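Local coordinates for histone fold protein (PDB 1F1E), which is an archaeal histone carrying two histone-fold repeats in one chain, probably packages DNA and probably pairs with another histone fold, at residues Glu117-Lys122 / Glu141-Tyr146. Numbering follows the deposited sequence.
Sequences EELGEK and EKAITY
Lys122 and Tyr146 both carry CG anti to the backbone N (chi1 -170° for the lysine), which sets each CG beside its own carbonyl carbon. A bend at chi2 (67°) then places Lys122 CD. Lys122 CE lies 4.2 Å from the centroid of the Tyr146 ring, an off-centre CH-pi contact nearest to CD1. Lysine suits this place because its methylenes cover apolar neighbours while NZ reaches Glu125 in a salt bridge. Lower on the chain, Lys122 CG rests 3.8 Å from Ala143 CB, and the small alanine lets the backbones come close: the CA atoms of Lys122 and Ala143 are 5.5 Å apart. This is the crossing, at 118°, of the long central helix 102-129 with the short C-terminal helix 137-147 of the second histone fold. An alanine in place of Lys122 would probably take the CE contact from the Tyr146 ring and leave Glu125 without this charged mate. Leu119 fills the deeper side: its CD1 lies against the Ala143 carbonyl and 3.9 Å from Ile144 CG1, the branched chains crossing obliquely. Both also touch Phe34 of helix 25-51, where aliphatic residues suit a buried seam between the two histone folds.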
loop_
_atom_site.group_PDB
_atom_site.type_symbol
_atom_site.label_atom_id
_atom_site.label_comp_id
_atom_site.label_asym_id
_atom_site.label_seq_id
_atom_site.Cartn_x
_atom_site.Cartn_y
_atom_site.Cartn_z
ATOM N N GLU A 117 -3.962 11.958 9.950
ATOM C CA GLU A 117 -4.387 13.265 9.503
ATOM C C GLU A 117 -4.800 13.241 8.047
ATOM O O GLU A 117 -5.812 13.782 7.640
ATOM C CB GLU A 117 -3.217 14.227 9.727
ATOM C CG GLU A 117 -3.531 15.669 9.348
ATOM C CD GLU A 117 -2.263 16.488 9.552
ATOM O OE1 GLU A 117 -1.316 16.377 8.762
ATOM O OE2 GLU A 117 -2.307 17.214 10.549
ATOM N N GLU A 118 -4.020 12.561 7.222
ATOM C CA GLU A 118 -4.337 12.414 5.809
ATOM C C GLU A 118 -5.646 11.660 5.571
ATOM O O GLU A 118 -6.454 11.998 4.695
ATOM C CB GLU A 118 -3.208 11.720 5.093
ATOM C CG GLU A 118 -3.212 11.840 3.614
ATOM C CD GLU A 118 -1.871 11.216 3.178
ATOM O OE1 GLU A 118 -1.033 11.877 2.556
ATOM O OE2 GLU A 118 -1.726 10.023 3.513
ATOM N N LEU A 119 -5.851 10.685 6.432
ATOM C CA LEU A 119 -7.171 10.022 6.377
ATOM C C LEU A 119 -8.305 10.976 6.678
ATOM O O LEU A 119 -9.365 10.898 6.037
ATOM C CB LEU A 119 -7.149 8.864 7.350
ATOM C CG LEU A 119 -8.244 7.820 7.214
ATOM C CD1 LEU A 119 -8.032 7.005 5.916
ATOM C CD2 LEU A 119 -8.353 7.005 8.479
ATOM N N GLY A 120 -8.104 11.864 7.635
ATOM C CA GLY A 120 -9.102 12.853 7.961
ATOM C C GLY A 120 -9.325 13.776 6.769
ATOM O O GLY A 120 -10.428 14.164 6.397
ATOM N N GLU A 121 -8.256 14.158 6.080
ATOM C CA GLU A 121 -8.437 14.985 4.894
ATOM C C GLU A 121 -9.264 14.286 3.833
ATOM O O GLU A 121 -10.129 14.869 3.167
ATOM C CB GLU A 121 -7.094 15.336 4.279
ATOM C CG GLU A 121 -6.220 16.187 5.144
ATOM C CD GLU A 121 -4.817 16.397 4.614
ATOM O OE1 GLU A 121 -4.008 16.955 5.369
ATOM O OE2 GLU A 121 -4.512 16.126 3.413
ATOM N N LYS A 122 -8.989 13.012 3.593
ATOM C CA LYS A 122 -9.702 12.276 2.602
ATOM C C LYS A 122 -11.172 12.103 2.996
ATOM O O LYS A 122 -12.081 12.232 2.164
ATOM C CB LYS A 122 -9.018 10.910 2.370
ATOM C CG LYS A 122 -9.601 10.180 1.128
ATOM C CD LYS A 122 -9.256 10.911 -0.147
ATOM C CE LYS A 122 -9.691 10.261 -1.435
ATOM N NZ LYS A 122 -9.284 11.266 -2.481
ATOM N N GLU A 141 -14.913 5.210 6.191
ATOM C CA GLU A 141 -14.798 3.919 5.556
ATOM C C GLU A 141 -14.292 4.008 4.118
ATOM O O GLU A 141 -13.382 3.280 3.700
ATOM C CB GLU A 141 -16.183 3.224 5.551
ATOM C CG GLU A 141 -16.655 2.746 6.902
ATOM C CD GLU A 141 -18.123 2.414 6.985
ATOM O OE1 GLU A 141 -18.574 2.104 8.084
ATOM O OE2 GLU A 141 -18.855 2.504 5.958
ATOM N N LYS A 142 -14.834 4.972 3.394
ATOM C CA LYS A 142 -14.402 5.159 2.004
ATOM C C LYS A 142 -12.965 5.647 1.910
ATOM O O LYS A 142 -12.169 5.218 1.071
ATOM C CB LYS A 142 -15.326 6.192 1.331
ATOM C CG LYS A 142 -16.712 5.820 0.879
ATOM C CD LYS A 142 -17.357 7.098 0.331
ATOM C CE LYS A 142 -18.767 7.056 -0.209
ATOM N NZ LYS A 142 -19.155 8.388 -0.791
ATOM N N ALA A 143 -12.610 6.561 2.874
ATOM C CA ALA A 143 -11.235 7.012 2.924
ATOM C C ALA A 143 -10.233 5.893 3.196
ATOM O O ALA A 143 -9.162 5.812 2.568
ATOM C CB ALA A 143 -11.085 8.121 3.958
ATOM N N ILE A 144 -10.595 4.979 4.112
ATOM C CA ILE A 144 -9.769 3.807 4.389
ATOM C C ILE A 144 -9.624 2.935 3.173
ATOM O O ILE A 144 -8.502 2.556 2.849
ATOM C CB ILE A 144 -10.361 3.096 5.614
ATOM C CG1 ILE A 144 -10.190 3.855 6.922
ATOM C CG2 ILE A 144 -9.797 1.716 5.733
ATOM C CD1 ILE A 144 -11.051 3.404 8.075
ATOM N N THR A 145 -10.771 2.622 2.567
ATOM C CA THR A 145 -10.710 1.649 1.472
ATOM C C THR A 145 -9.901 2.206 0.319
ATOM O O THR A 145 -9.101 1.506 -0.288
ATOM C CB THR A 145 -12.149 1.351 1.049
ATOM O OG1 THR A 145 -12.737 0.495 2.008
ATOM C CG2 THR A 145 -12.055 0.643 -0.271
ATOM N N TYR A 146 -10.120 3.486 0.027
ATOM C CA TYR A 146 -9.496 4.100 -1.124
ATOM C C TYR A 146 -8.022 4.191 -0.826
ATOM O O TYR A 146 -7.169 3.726 -1.569
ATOM C CB TYR A 146 -10.133 5.455 -1.371
ATOM C CG TYR A 146 -9.672 6.134 -2.614
ATOM C CD1 TYR A 146 -8.493 6.893 -2.597
ATOM C CD2 TYR A 146 -10.383 6.087 -3.817
ATOM C CE1 TYR A 146 -8.028 7.543 -3.712
ATOM C CE2 TYR A 146 -9.929 6.707 -4.949
ATOM C CZ TYR A 146 -8.761 7.429 -4.876
ATOM O OH TYR A 146 -8.309 8.076 -5.976
#